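Local coordinates for protein berberine bridge enzyme-like 28 (Arabidopsis thaliana, PDB 5D79) that acts as an FAD-dependent oxidoreductase of the berberine bridge enzyme-like family and takes part in the plant's adaptation to salt stress, at residues Q66-S71 / S362-G367; V267-K272 / E319-L324. All blocks are in the same frame, centred on the assembly; numbering follows the deposited sequence.

Overall arrangement
Both contacts involve the seven-stranded antiparallel sheet, but they meet it at different places and share no helix or strand. Contact 1 is buried and close to the flavin: a loop after helix 58-63 meets strand 363-372, an outermost strand of the sheet, mainly through polar groups that satisfy backbone atoms. Contact 2 is partly buried, farther from the centre of the chain and away from the annotated sites. There the helix 263-276 packs against the end of helix 310-320 and the turn that follows it, through an apolar layer next to the sheet, with a charged pair at the partly exposed side. Contacts 1 and 2 do not touch: their centres are 35 Å apart.

Contact 1: residues Q66-S71 / S362-G367; sequences QNPRFS and SLSFKG
Phe365, Arg69 and Ser364 bury the most surface here, and Asn67 supplies the bonds to the strand. The contact joins the loop after helix 58-63 to the outermost strand 363-372 beside the flavin; Gln66 lies against His111, the histidine to which FAD is covalently attached in the enzyme, although the link is absent in this structure.

Phe365 turns its CG into the crowded position between backbone N and carbonyl carbon (chi1 62°), which folds the ring back against the amide of Asn67. The two planes stack 17° apart, with Asn67 ND2 3.1 Å above the Phe365 ring centre, while Gln66 O meets the ring edge. The ring also packs edge-to-face with Tyr113.

Asn67, its CG anti to the backbone N, uses both ends of its amide on one residue. Phe365 N donates to Asn67 OD1 at 3.1 Å, and Asn67 ND2 donates to Phe365 O at 3.2 Å, the oxygen lying in the amide plane. A carboxamide suits this place because it offers donor and acceptor side by side, much as a neighbouring strand would. An alanine here in place of the asparagine would remove both bonds and the stack, and would probably leave the strand edge less well held.

Arg69, bent at chi3, brings NH2 within 3.2 Å of Phe365 O. Phe70 CZ lies over one face of the guanidinium. Ser364 sets OG beside its backbone N (chi1 -63°), against Pro68 CB and Arg69 CB, and this small hydroxyl is hydrogen-bonded to Asp438.

Two donors on the Phe365 carbonyl are likely to polarise it. Like charges so near, Arg69 NH2 and Lys366 NZ 5.4 Å apart, would probably repel, which the salt bridges of Lys366 to Asp475 and Glu114 are likely to offset.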
# COMPACT_ATOMS: atom_id res chain seq x y z
N GLN A 66 -2.89 8.77 8.75
CA GLN A 66 -1.55 8.21 8.83
C GLN A 66 -0.57 8.93 7.90
O GLN A 66 0.53 8.44 7.62
CB GLN A 66 -1.60 6.71 8.53
CG GLN A 66 -2.42 5.91 9.54
CD GLN A 66 -1.77 5.79 10.92
OE1 GLN A 66 -0.80 6.49 11.25
NE2 GLN A 66 -2.30 4.89 11.74
N ASN A 67 -1.00 10.10 7.44
CA ASN A 67 -0.10 11.11 6.90
C ASN A 67 -0.54 12.48 7.47
O ASN A 67 -1.39 13.17 6.89
CB ASN A 67 -0.11 11.11 5.37
CG ASN A 67 1.14 11.75 4.78
OD1 ASN A 67 1.86 12.49 5.46
ND2 ASN A 67 1.41 11.47 3.50
N PRO A 68 0.02 12.85 8.63
CA PRO A 68 -0.37 13.99 9.47
C PRO A 68 -0.45 15.34 8.75
O PRO A 68 -1.25 16.21 9.15
CB PRO A 68 0.72 14.02 10.54
CG PRO A 68 1.12 12.60 10.67
CD PRO A 68 1.07 12.04 9.28
N ARG A 69 0.34 15.51 7.69
CA ARG A 69 0.35 16.75 6.92
C ARG A 69 -1.03 17.04 6.34
O ARG A 69 -1.34 18.17 5.98
CB ARG A 69 1.41 16.69 5.81
CG ARG A 69 1.15 15.61 4.78
CD ARG A 69 2.29 15.51 3.76
NE ARG A 69 2.23 16.51 2.69
CZ ARG A 69 2.40 16.24 1.40
NH1 ARG A 69 2.33 17.21 0.50
NH2 ARG A 69 2.65 15.00 1.00
N PHE A 70 -1.86 16.00 6.26
CA PHE A 70 -3.21 16.15 5.75
C PHE A 70 -4.22 16.19 6.88
O PHE A 70 -5.41 15.96 6.68
CB PHE A 70 -3.54 15.01 4.79
CG PHE A 70 -2.73 15.04 3.54
CD1 PHE A 70 -2.85 16.11 2.65
CD2 PHE A 70 -1.86 14.02 3.24
CE1 PHE A 70 -2.11 16.15 1.49
CE2 PHE A 70 -1.11 14.04 2.07
CZ PHE A 70 -1.23 15.11 1.19
N SER A 71 -3.74 16.49 8.08
CA SER A 71 -4.63 16.68 9.21
C SER A 71 -4.66 18.15 9.61
O SER A 71 -5.13 18.49 10.69
CB SER A 71 -4.19 15.84 10.40
OG SER A 71 -2.93 16.27 10.84
N SER A 362 3.48 9.84 13.64
CA SER A 362 3.87 11.20 13.96
C SER A 362 4.71 11.79 12.84
O SER A 362 5.11 12.95 12.90
CB SER A 362 4.62 11.26 15.29
OG SER A 362 6.00 10.97 15.13
N LEU A 363 4.97 10.97 11.82
CA LEU A 363 5.82 11.38 10.70
C LEU A 363 5.01 11.58 9.42
O LEU A 363 4.39 10.63 8.91
CB LEU A 363 6.92 10.34 10.44
CG LEU A 363 7.86 10.05 11.61
CD1 LEU A 363 9.04 9.23 11.17
CD2 LEU A 363 8.32 11.36 12.26
N SER A 364 5.02 12.82 8.93
CA SER A 364 4.46 13.14 7.61
C SER A 364 5.43 12.67 6.55
O SER A 364 6.62 12.49 6.82
CB SER A 364 4.20 14.64 7.46
OG SER A 364 3.23 15.09 8.39
N PHE A 365 4.94 12.48 5.33
CA PHE A 365 5.82 12.02 4.27
C PHE A 365 5.33 12.44 2.88
O PHE A 365 4.16 12.81 2.69
CB PHE A 365 5.98 10.49 4.35
CG PHE A 365 4.69 9.74 4.17
CD1 PHE A 365 4.21 9.45 2.90
CD2 PHE A 365 3.96 9.31 5.27
CE1 PHE A 365 3.01 8.77 2.73
CE2 PHE A 365 2.76 8.62 5.10
CZ PHE A 365 2.29 8.35 3.83
N LYS A 366 6.25 12.41 1.92
CA LYS A 366 5.92 12.46 0.51
C LYS A 366 6.63 11.29 -0.15
O LYS A 366 7.84 11.12 0.03
CB LYS A 366 6.36 13.78 -0.12
CG LYS A 366 6.22 13.80 -1.62
CD LYS A 366 4.78 13.51 -2.03
CE LYS A 366 4.68 13.41 -3.53
NZ LYS A 366 3.29 13.24 -4.03
N GLY A 367 5.89 10.46 -0.88
CA GLY A 367 6.47 9.32 -1.56
C GLY A 367 6.16 9.28 -3.04
O GLY A 367 5.08 9.70 -3.48

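Contact 2: residues V267-K272 / E319-L324; sequences VRIIKK and EKFPEL
The Phe321 ring has the CB of Leu324 over the centre of one face, 4.0 Å above the plane. At its edge lie Ile269 O, 3.7 Å from Phe321 CZ, and the carboxylate oxygen OE1 of Glu323, both close to the ring plane, where the slightly positive ring hydrogens suit an oxygen. Lys272 CG meets the ring obliquely, 3.6 Å from Phe321 CE1. The Arg268 guanidinium, the other flat group, is turned 59° from the Glu323 carboxylate. It touches the aliphatic part of the glutamate, Arg268 NH1 being 3.8 Å from Glu323 CB, while Arg268 NH1 and Glu323 OE2 are 5.9 Å apart and not in contact.

Beside the CZ end of the ring the contact is apolar. Ile269 holds CG2 anti to its backbone N and sets it between Leu324 CD1, at 3.6 Å, and Phe321 CZ, at 3.8 Å; the beta-branch lets the residue offer CG1 and CD1 to the carbonyl of Glu323 as well. Ile269 and Leu324 both reach Phe302 on strand 298-306, so this layer continues into the sheet. Helices 263-276 and 310-320 are the two helices of a ferredoxin-like βαββαβ unit, whose strands run 331-334, 253-260, 298-306, 284-292 across the sheet, all antiparallel.

Phe321 is the first residue to leave helical backbone angles after helix 310-320, and the chain turns there so that Glu323 faces the neighbouring helix. A long, flexible lysine suits position 272: bent at chi2 and chi4, its methylenes run alongside the ring and its ammonium reaches the solvent-facing side. There NZ forms a salt bridge with Glu323 and a weak hydrogen bond to Lys320 O, but its modelled position is uncertain and both interactions depend on it. Lys272 CE lies 3.3 Å from Lys320 O.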
# COMPACT_ATOMS: atom_id res chain seq x y z
N VAL A 267 28.31 0.75 -2.97
CA VAL A 267 27.92 0.99 -4.36
C VAL A 267 28.28 -0.23 -5.19
O VAL A 267 27.52 -0.66 -6.06
CB VAL A 267 28.60 2.27 -4.93
CG1 VAL A 267 28.44 2.35 -6.45
CG2 VAL A 267 28.05 3.53 -4.27
N ARG A 268 29.45 -0.80 -4.90
CA ARG A 268 29.93 -2.03 -5.52
C ARG A 268 28.94 -3.19 -5.36
O ARG A 268 28.64 -3.92 -6.32
CB ARG A 268 31.28 -2.39 -4.91
CG ARG A 268 31.98 -3.59 -5.51
CD ARG A 268 33.26 -3.89 -4.72
NE ARG A 268 32.98 -4.08 -3.30
CZ ARG A 268 32.57 -5.23 -2.78
NH1 ARG A 268 32.39 -6.29 -3.55
NH2 ARG A 268 32.33 -5.31 -1.48
N ILE A 269 28.43 -3.33 -4.14
CA ILE A 269 27.51 -4.39 -3.74
C ILE A 269 26.10 -4.17 -4.31
O ILE A 269 25.42 -5.11 -4.70
CB ILE A 269 27.47 -4.48 -2.20
CG1 ILE A 269 28.80 -5.02 -1.66
CG2 ILE A 269 26.29 -5.31 -1.72
CD1 ILE A 269 28.97 -4.82 -0.20
N ILE A 270 25.68 -2.91 -4.35
CA ILE A 270 24.39 -2.57 -4.92
C ILE A 270 24.35 -2.89 -6.43
O ILE A 270 23.37 -3.43 -6.94
CB ILE A 270 24.05 -1.07 -4.67
CG1 ILE A 270 23.79 -0.83 -3.16
CG2 ILE A 270 22.86 -0.65 -5.51
CD1 ILE A 270 24.00 0.61 -2.66
N LYS A 271 25.45 -2.58 -7.13
CA LYS A 271 25.59 -2.94 -8.55
C LYS A 271 25.38 -4.43 -8.78
O LYS A 271 24.70 -4.83 -9.72
CB LYS A 271 26.96 -2.53 -9.08
CG LYS A 271 27.11 -1.05 -9.35
CD LYS A 271 28.35 -0.79 -10.18
CE LYS A 271 28.23 -1.41 -11.57
NZ LYS A 271 29.56 -1.55 -12.23
N LYS A 272 25.98 -5.26 -7.92
CA LYS A 272 25.83 -6.70 -8.00
C LYS A 272 24.42 -7.16 -7.61
O LYS A 272 23.87 -8.07 -8.23
CB LYS A 272 26.87 -7.38 -7.10
CG LYS A 272 26.61 -8.85 -6.82
CD LYS A 272 26.69 -9.70 -8.08
CE LYS A 272 26.43 -11.18 -7.78
NZ LYS A 272 27.56 -11.82 -7.05
N GLU A 319 27.04 -18.52 -3.07
CA GLU A 319 26.88 -18.94 -4.46
C GLU A 319 26.40 -17.80 -5.37
O GLU A 319 26.98 -17.57 -6.44
CB GLU A 319 25.89 -20.11 -4.52
CG GLU A 319 25.30 -20.40 -5.88
CD GLU A 319 26.20 -21.25 -6.74
OE1 GLU A 319 27.33 -21.56 -6.29
OE2 GLU A 319 25.78 -21.60 -7.87
N LYS A 320 25.36 -17.09 -4.95
CA LYS A 320 24.73 -16.09 -5.81
C LYS A 320 25.11 -14.63 -5.48
O LYS A 320 25.02 -13.75 -6.35
CB LYS A 320 23.20 -16.24 -5.74
CG LYS A 320 22.65 -17.59 -6.22
CD LYS A 320 22.92 -17.83 -7.70
CE LYS A 320 21.78 -18.60 -8.37
NZ LYS A 320 20.51 -17.80 -8.53
N PHE A 321 25.54 -14.37 -4.25
CA PHE A 321 25.78 -13.00 -3.79
C PHE A 321 26.92 -12.95 -2.77
O PHE A 321 26.74 -12.48 -1.65
CB PHE A 321 24.48 -12.45 -3.16
CG PHE A 321 24.39 -10.94 -3.11
CD1 PHE A 321 25.43 -10.14 -3.54
CD2 PHE A 321 23.25 -10.34 -2.60
CE1 PHE A 321 25.33 -8.76 -3.49
CE2 PHE A 321 23.14 -8.96 -2.54
CZ PHE A 321 24.18 -8.17 -2.99
N PRO A 322 28.11 -13.46 -3.14
CA PRO A 322 29.16 -13.51 -2.12
C PRO A 322 29.73 -12.14 -1.81
O PRO A 322 30.47 -12.00 -0.84
CB PRO A 322 30.22 -14.42 -2.76
CG PRO A 322 30.05 -14.23 -4.20
CD PRO A 322 28.58 -14.01 -4.43
N GLU A 323 29.40 -11.14 -2.62
CA GLU A 323 29.89 -9.79 -2.40
C GLU A 323 29.27 -9.14 -1.16
O GLU A 323 29.83 -8.22 -0.58
CB GLU A 323 29.61 -8.91 -3.63
CG GLU A 323 30.41 -9.30 -4.88
CD GLU A 323 29.82 -10.50 -5.60
OE1 GLU A 323 28.61 -10.76 -5.41
OE2 GLU A 323 30.56 -11.18 -6.35
N LEU A 324 28.10 -9.63 -0.75
CA LEU A 324 27.44 -9.11 0.44
C LEU A 324 28.22 -9.45 1.72
O LEU A 324 28.21 -8.69 2.67
CB LEU A 324 26.01 -9.65 0.55
CG LEU A 324 25.19 -8.80 1.52
CD1 LEU A 324 25.23 -7.33 1.10
CD2 LEU A 324 23.75 -9.27 1.68